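Local coordinates for protein putative 3-hydroxybutyryl-CoA dehydratase (PDB 3HIN) that probably acts as a lyase of the enoyl-CoA hydratase/isomerase family, interconverting enoyl-CoA and 3-hydroxyacyl-CoA thioesters by adding or removing water, at residues 59-64 and 108-113; 100-105 and 125-130; 129-134 and 187-192. All coordinates share one frame; numbering follows the deposited sequence.

Contact 1 (59-64 and 108-113); sequences IRAVVI and PVIAAL
V62 to I64 run parallel to V109 to A111, and four backbone hydrogen bonds tie the strands: V62 N to P108 O, I110 N to V62 O, I64 N to I110 O and A112 N to I64 O, the strand axes 4.6 Å apart at 22°. V62, I64 and I110 each give both their N-H and their C=O to this pairing. The CA atoms of V109, V63 and A111 also lean on the bonded carbonyls; V63 CA is 3.2 Å from I110 O.

On one face the tip of I64 reaches over to V109, its CD1 3.7 Å from V109 CG1, the two side chains crossing obliquely. Beside them V62 CB meets V109 CG2 at 4.1 Å. I64 has CG1 anti to its carbonyl carbon (chi1 -58°), which sets that branch beside the backbone N, on the V109 side. The other face carries V63, whose CG2 lies 4.2 Å from I110 CB, and helix 197-208 packs there through A201. Where the pairing begins, P108 CD touches R60 O, while R60 NE bonds to A209 O.

Every branched residue here is aliphatic and buried, as befits two neighbouring parallel strands in the central sheet of the crotonase fold.

Contact 2 (100-105 and 125-130); sequences DKIQYC and ACAAHI
I102 meets A127 where the last turn of helix 85-103 lies against the end of helix 120-127. Its CB sits 3.8 Å from A127 CB, and its CG2, anti to the backbone N, lies 3.5 Å from A127 O and alongside the peptide that leads into A128. CD1 reaches the same methyl more distantly, and the residue also touches V109 of the sheet. I102 O lies oblique to the H129 ring, 3.3 Å from H129 CE1, while accepting the backbone N-H of C105.

Q103 follows with its CA 3.6 Å from A127 O, a CA-H...O contact. Its side chain is extended beyond CG, and OE1 bonds to R157. The backbone oxygen does the work here: H129 NE2 donates to Q103 O at 2.8 Å in an almost straight bond of 174°. The oxygen lies in the imidazole plane, whereas the donor stands 41° out of the carbonyl plane. C105 closes the segment, with C105 CB 4.4 Å from H129 CE1, at the edge of that ring.

The other ring nitrogen, H129 ND1, is hydrogen-bonded to V109 N, and L220 of helix 213-228 touches the side chain. An alanine at H129 would probably leave Q103 O and V109 N without these mates and open a gap between helix end and sheet. With NE2 as donor and ND1 as acceptor, the imidazole is most likely neutral, protonated on NE2, and it bridges one helix terminus to the start of a neighbouring strand.

Contact 3 (129-134 and 187-192); sequences HIRVAE and FSQYLI
V132 packs on Y190 at the apolar centre, its CG1 3.7 Å from Y190 CB, the two side chains crossing at a slant. The same methyl lies 4.2 Å from I192 CG1, and L204 of helix 197-208 touches both V132 and Y190. Next along this face, I130 CG2 comes to the edge of the Y190 ring, near its plane, 3.7 Å from CE2. On the other face the A133 methyl meets S188 OG, with Y139 close by.

The strands run parallel, with A133 N bonded to Y190 O and I192 N to A133 O. Y190 O takes a second bond, from S188 OG, and its two donors arrive from opposite faces of the carbonyl plane. Farther back, R131 O accepts Y190 N and, weakly, Q189 N.

At the polar edge Q189 turns its amide back on the neighbouring backbone, bent at chi2 (104°), with the side chain crossing I130 at about a right angle. Q189 OE1 accepts R131 N at 2.8 Å, and Q189 NE2 donates to H129 O at 3.1 Å, in the carbonyl plane and on a lone pair. The R131 guanidinium lies 11° from parallel to this amide; its NE makes a weak bond to F187 O, and NH2 bonds to A125 O and A128 O.

Q189 thus takes up one N-H and one C=O of 129-134 just before its own strand begins, extending the pairing by a side chain. Both amide ends are engaged, which fixes its rotation, and the guanidinium meets backbone oxygens from two parts of the chain, which may partly offset its charge.

The three contacts cross one sheet and the helix ends beside it. Its order is 18-23, 26-31, 61-66, 109-113, 130-134, 190-192; contact 1 joins the third and fourth strands, contact 3 the fifth and sixth, their centres about 12 Å apart. Strands 109-113 and 130-134 are neighbours, joined by a probable hydrogen bond from L113 N to V132 O. Contact 2, about 9 Å from contact 1 and 14 Å from contact 3 between centres, ties helices 85-103 and 120-127, which precede strands 109-113 and 130-134. Along the chain contacts 1 and 2 interleave, whereas contact 1 closes before contact 3 opens. H129 and I130 belong to contacts 2 and 3, so helix-end packing leads into edge pairing.

Contact 1 (59-64 and 108-113)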
# COMPACT_ATOMS: atom_id res chain seq x y z
N ILE A 59 -7.51 24.10 25.53
CA ILE A 59 -8.30 22.90 25.27
C ILE A 59 -7.38 21.71 25.47
O ILE A 59 -6.26 21.68 24.91
CB ILE A 59 -8.88 22.87 23.82
CG1 ILE A 59 -9.93 23.99 23.59
CG2 ILE A 59 -9.40 21.44 23.39
CD1 ILE A 59 -11.04 24.09 24.61
N ARG A 60 -7.86 20.74 26.26
CA ARG A 60 -7.10 19.51 26.50
C ARG A 60 -7.80 18.21 26.12
O ARG A 60 -7.23 17.15 26.30
CB ARG A 60 -6.50 19.46 27.93
CG ARG A 60 -5.54 20.64 28.21
CD ARG A 60 -4.76 20.50 29.54
NE ARG A 60 -5.67 20.57 30.68
CZ ARG A 60 -6.21 21.69 31.18
NH1 ARG A 60 -5.94 22.91 30.65
NH2 ARG A 60 -7.06 21.59 32.21
N ALA A 61 -9.01 18.31 25.55
CA ALA A 61 -9.75 17.22 24.97
C ALA A 61 -10.85 17.75 24.08
O ALA A 61 -11.29 18.91 24.21
CB ALA A 61 -10.34 16.31 26.06
N VAL A 62 -11.27 16.87 23.16
CA VAL A 62 -12.33 17.11 22.21
C VAL A 62 -13.33 15.98 22.33
O VAL A 62 -12.94 14.82 22.21
CB VAL A 62 -11.85 17.12 20.72
CG1 VAL A 62 -13.02 17.50 19.85
CG2 VAL A 62 -10.77 18.10 20.50
N VAL A 63 -14.61 16.32 22.55
CA VAL A 63 -15.71 15.34 22.44
C VAL A 63 -16.51 15.67 21.18
O VAL A 63 -17.01 16.80 21.05
CB VAL A 63 -16.64 15.41 23.66
CG1 VAL A 63 -17.93 14.62 23.42
CG2 VAL A 63 -15.88 14.82 24.89
N ILE A 64 -16.62 14.71 20.26
CA ILE A 64 -17.51 14.85 19.13
C ILE A 64 -18.78 14.03 19.35
O ILE A 64 -18.73 12.87 19.74
CB ILE A 64 -16.88 14.34 17.89
CG1 ILE A 64 -15.60 15.08 17.61
CG2 ILE A 64 -17.90 14.48 16.67
CD1 ILE A 64 -14.85 14.42 16.46
N PRO A 108 -6.54 14.32 22.97
CA PRO A 108 -7.36 13.16 22.55
C PRO A 108 -8.79 13.55 22.15
O PRO A 108 -9.39 14.45 22.74
CB PRO A 108 -7.44 12.29 23.78
CG PRO A 108 -6.59 12.96 24.86
CD PRO A 108 -5.97 14.18 24.33
N VAL A 109 -9.31 12.81 21.17
CA VAL A 109 -10.67 12.99 20.69
C VAL A 109 -11.53 11.80 21.10
O VAL A 109 -11.17 10.62 20.86
CB VAL A 109 -10.68 13.11 19.19
CG1 VAL A 109 -12.10 13.32 18.66
CG2 VAL A 109 -9.76 14.25 18.76
N ILE A 110 -12.68 12.11 21.72
CA ILE A 110 -13.60 11.11 22.17
C ILE A 110 -14.88 11.27 21.36
O ILE A 110 -15.42 12.36 21.30
CB ILE A 110 -13.88 11.26 23.73
CG1 ILE A 110 -12.55 11.21 24.52
CG2 ILE A 110 -14.86 10.17 24.26
CD1 ILE A 110 -12.28 12.44 25.30
N ALA A 111 -15.40 10.18 20.81
CA ALA A 111 -16.68 10.24 20.08
C ALA A 111 -17.79 9.60 20.93
O ALA A 111 -17.64 8.47 21.41
CB ALA A 111 -16.54 9.51 18.74
N ALA A 112 -18.88 10.33 21.14
CA ALA A 112 -20.01 9.84 21.88
C ALA A 112 -20.96 9.27 20.88
O ALA A 112 -21.46 10.01 20.02
CB ALA A 112 -20.64 11.03 22.71
N LEU A 113 -21.16 7.94 20.89
CA LEU A 113 -21.97 7.29 19.85
C LEU A 113 -23.40 6.93 20.30
O LEU A 113 -23.61 6.44 21.39
CB LEU A 113 -21.24 6.07 19.30
CG LEU A 113 -19.76 6.31 18.94
CD1 LEU A 113 -19.21 4.98 18.45
CD2 LEU A 113 -19.60 7.37 17.88

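Contact 2 (100-105 and 125-130)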
# COMPACT_ATOMS: atom_id res chain seq x y z
N ASP A 100 -7.59 13.37 9.28
CA ASP A 100 -6.23 13.43 9.83
C ASP A 100 -6.23 14.39 11.02
O ASP A 100 -5.47 14.20 11.96
CB ASP A 100 -5.22 13.96 8.79
CG ASP A 100 -4.69 12.88 7.85
OD1 ASP A 100 -4.25 13.31 6.78
OD2 ASP A 100 -4.73 11.64 8.11
N LYS A 101 -7.05 15.45 10.98
CA LYS A 101 -7.04 16.40 12.13
C LYS A 101 -7.68 15.76 13.37
O LYS A 101 -7.51 16.26 14.45
CB LYS A 101 -7.85 17.65 11.77
CG LYS A 101 -7.36 18.32 10.50
CD LYS A 101 -5.99 18.87 10.67
CE LYS A 101 -5.90 20.24 9.94
NZ LYS A 101 -4.65 20.96 10.43
N ILE A 102 -8.45 14.70 13.20
CA ILE A 102 -8.92 13.94 14.35
C ILE A 102 -7.83 12.97 14.83
O ILE A 102 -7.38 13.03 15.97
CB ILE A 102 -10.12 13.11 13.95
CG1 ILE A 102 -11.19 14.02 13.29
CG2 ILE A 102 -10.70 12.40 15.19
CD1 ILE A 102 -12.62 13.34 13.19
N GLN A 103 -7.43 12.06 13.96
CA GLN A 103 -6.40 11.08 14.29
C GLN A 103 -5.16 11.70 14.91
O GLN A 103 -4.66 11.22 15.94
CB GLN A 103 -5.92 10.31 13.01
CG GLN A 103 -4.91 9.13 13.37
CD GLN A 103 -4.66 8.18 12.17
OE1 GLN A 103 -5.30 8.30 11.13
NE2 GLN A 103 -3.74 7.22 12.33
N TYR A 104 -4.65 12.77 14.28
CA TYR A 104 -3.39 13.35 14.65
C TYR A 104 -3.63 14.62 15.45
O TYR A 104 -2.76 15.48 15.54
CB TYR A 104 -2.44 13.58 13.43
CG TYR A 104 -2.12 12.28 12.75
CD1 TYR A 104 -2.68 11.97 11.48
CD2 TYR A 104 -1.36 11.30 13.41
CE1 TYR A 104 -2.42 10.72 10.88
CE2 TYR A 104 -1.09 10.06 12.83
CZ TYR A 104 -1.61 9.80 11.52
OH TYR A 104 -1.35 8.55 10.92
N CYS A 105 -4.82 14.73 16.04
CA CYS A 105 -5.10 15.89 16.90
C CYS A 105 -4.09 15.96 18.06
O CYS A 105 -3.67 14.94 18.61
CB CYS A 105 -6.54 15.76 17.45
SG CYS A 105 -7.19 17.20 18.42
N ALA A 125 -16.15 8.13 13.38
CA ALA A 125 -15.97 7.52 14.65
C ALA A 125 -14.65 6.81 14.74
O ALA A 125 -14.02 6.82 15.79
CB ALA A 125 -17.09 6.52 14.96
N CYS A 126 -14.25 6.16 13.65
CA CYS A 126 -12.96 5.43 13.66
C CYS A 126 -11.74 6.31 13.84
O CYS A 126 -10.70 5.84 14.35
CB CYS A 126 -12.78 4.56 12.41
SG CYS A 126 -13.89 3.13 12.61
N ALA A 127 -11.83 7.56 13.37
CA ALA A 127 -10.71 8.47 13.43
C ALA A 127 -10.47 8.89 14.86
O ALA A 127 -9.33 9.22 15.20
CB ALA A 127 -10.91 9.68 12.50
N ALA A 128 -11.54 8.87 15.69
CA ALA A 128 -11.46 9.27 17.09
C ALA A 128 -10.56 8.28 17.83
O ALA A 128 -10.38 7.15 17.37
CB ALA A 128 -12.79 9.26 17.71
N HIS A 129 -10.00 8.71 18.95
CA HIS A 129 -9.14 7.85 19.76
C HIS A 129 -9.87 6.93 20.67
O HIS A 129 -9.42 5.83 20.89
CB HIS A 129 -8.17 8.71 20.58
CG HIS A 129 -7.43 9.65 19.73
ND1 HIS A 129 -7.57 11.01 19.82
CD2 HIS A 129 -6.64 9.42 18.65
CE1 HIS A 129 -6.85 11.59 18.87
NE2 HIS A 129 -6.27 10.64 18.15
N ILE A 130 -10.96 7.43 21.25
CA ILE A 130 -11.85 6.64 22.15
C ILE A 130 -13.29 6.83 21.68
O ILE A 130 -13.70 7.92 21.30
CB ILE A 130 -11.72 7.16 23.56
CG1 ILE A 130 -10.27 6.98 24.06
CG2 ILE A 130 -12.78 6.57 24.58
CD1 ILE A 130 -10.04 7.73 25.37

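Contact 3 (129-134 and 187-192)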
# COMPACT_ATOMS: atom_id res chain seq x y z
N HIS A 129 -10.00 8.71 18.95
CA HIS A 129 -9.14 7.85 19.76
C HIS A 129 -9.87 6.93 20.67
O HIS A 129 -9.42 5.83 20.89
CB HIS A 129 -8.17 8.71 20.58
CG HIS A 129 -7.43 9.65 19.73
ND1 HIS A 129 -7.57 11.01 19.82
CD2 HIS A 129 -6.64 9.42 18.65
CE1 HIS A 129 -6.85 11.59 18.87
NE2 HIS A 129 -6.27 10.64 18.15
N ILE A 130 -10.96 7.43 21.25
CA ILE A 130 -11.85 6.64 22.15
C ILE A 130 -13.29 6.83 21.68
O ILE A 130 -13.70 7.92 21.30
CB ILE A 130 -11.72 7.16 23.56
CG1 ILE A 130 -10.27 6.98 24.06
CG2 ILE A 130 -12.78 6.57 24.58
CD1 ILE A 130 -10.04 7.73 25.37
N ARG A 131 -14.08 5.78 21.75
CA ARG A 131 -15.49 5.87 21.38
C ARG A 131 -16.21 5.38 22.63
O ARG A 131 -15.73 4.41 23.29
CB ARG A 131 -15.78 4.97 20.14
CG ARG A 131 -15.32 5.50 18.77
CD ARG A 131 -15.03 4.36 17.74
NE ARG A 131 -13.89 3.57 18.24
CZ ARG A 131 -12.63 4.01 18.25
NH1 ARG A 131 -11.64 3.26 18.83
NH2 ARG A 131 -12.30 5.18 17.67
N VAL A 132 -17.33 6.04 22.96
CA VAL A 132 -18.24 5.61 24.00
C VAL A 132 -19.57 5.42 23.29
O VAL A 132 -20.05 6.35 22.57
CB VAL A 132 -18.41 6.66 25.12
CG1 VAL A 132 -19.19 6.04 26.23
CG2 VAL A 132 -17.09 7.12 25.64
N ALA A 133 -20.14 4.23 23.45
CA ALA A 133 -21.38 3.87 22.80
C ALA A 133 -22.51 3.70 23.83
O ALA A 133 -22.37 2.91 24.77
CB ALA A 133 -21.22 2.62 21.93
N GLU A 134 -23.58 4.51 23.65
CA GLU A 134 -24.92 4.28 24.25
C GLU A 134 -25.61 3.02 23.71
O GLU A 134 -25.29 2.59 22.60
CB GLU A 134 -25.85 5.44 23.85
CG GLU A 134 -26.01 6.42 24.86
CD GLU A 134 -26.77 7.65 24.41
OE1 GLU A 134 -27.92 7.60 23.91
OE2 GLU A 134 -26.17 8.69 24.66
N PHE A 187 -15.65 -2.03 18.35
CA PHE A 187 -16.12 -0.79 17.81
C PHE A 187 -15.93 0.34 18.81
O PHE A 187 -15.70 1.49 18.40
CB PHE A 187 -17.57 -0.86 17.39
CG PHE A 187 -17.80 -1.73 16.16
CD1 PHE A 187 -17.94 -1.15 14.91
CD2 PHE A 187 -17.85 -3.11 16.26
CE1 PHE A 187 -18.18 -1.92 13.76
CE2 PHE A 187 -18.11 -3.88 15.15
CZ PHE A 187 -18.23 -3.29 13.88
N SER A 188 -16.10 0.05 20.10
CA SER A 188 -15.95 1.07 21.11
C SER A 188 -15.21 0.53 22.31
O SER A 188 -15.32 -0.66 22.66
CB SER A 188 -17.31 1.62 21.56
OG SER A 188 -18.10 0.66 22.32
N GLN A 189 -14.51 1.38 23.02
CA GLN A 189 -13.89 0.91 24.21
C GLN A 189 -14.86 0.97 25.35
O GLN A 189 -14.68 0.31 26.33
CB GLN A 189 -12.68 1.75 24.55
CG GLN A 189 -11.65 1.71 23.54
CD GLN A 189 -11.64 2.92 22.73
OE1 GLN A 189 -12.66 3.45 22.39
NE2 GLN A 189 -10.47 3.39 22.42
N TYR A 190 -15.90 1.75 25.21
CA TYR A 190 -16.87 1.81 26.30
C TYR A 190 -18.31 1.53 25.83
O TYR A 190 -18.70 1.98 24.78
CB TYR A 190 -16.87 3.19 26.97
CG TYR A 190 -15.57 3.56 27.66
CD1 TYR A 190 -15.40 3.30 29.04
CD2 TYR A 190 -14.52 4.17 26.96
CE1 TYR A 190 -14.20 3.62 29.69
CE2 TYR A 190 -13.31 4.50 27.63
CZ TYR A 190 -13.17 4.21 28.96
OH TYR A 190 -11.98 4.48 29.60
N LEU A 191 -19.12 0.91 26.68
CA LEU A 191 -20.54 0.92 26.47
C LEU A 191 -21.22 1.55 27.68
O LEU A 191 -20.94 1.18 28.82
CB LEU A 191 -21.05 -0.52 26.26
CG LEU A 191 -22.57 -0.80 26.21
CD1 LEU A 191 -23.23 -0.30 24.90
CD2 LEU A 191 -22.68 -2.30 26.30
N ILE A 192 -22.11 2.49 27.43
CA ILE A 192 -22.99 3.01 28.46
C ILE A 192 -24.38 2.46 28.22
O ILE A 192 -25.06 2.83 27.27
CB ILE A 192 -22.98 4.54 28.47
CG1 ILE A 192 -21.83 5.04 29.34
CG2 ILE A 192 -24.32 5.13 29.02
CD1 ILE A 192 -22.17 5.23 30.81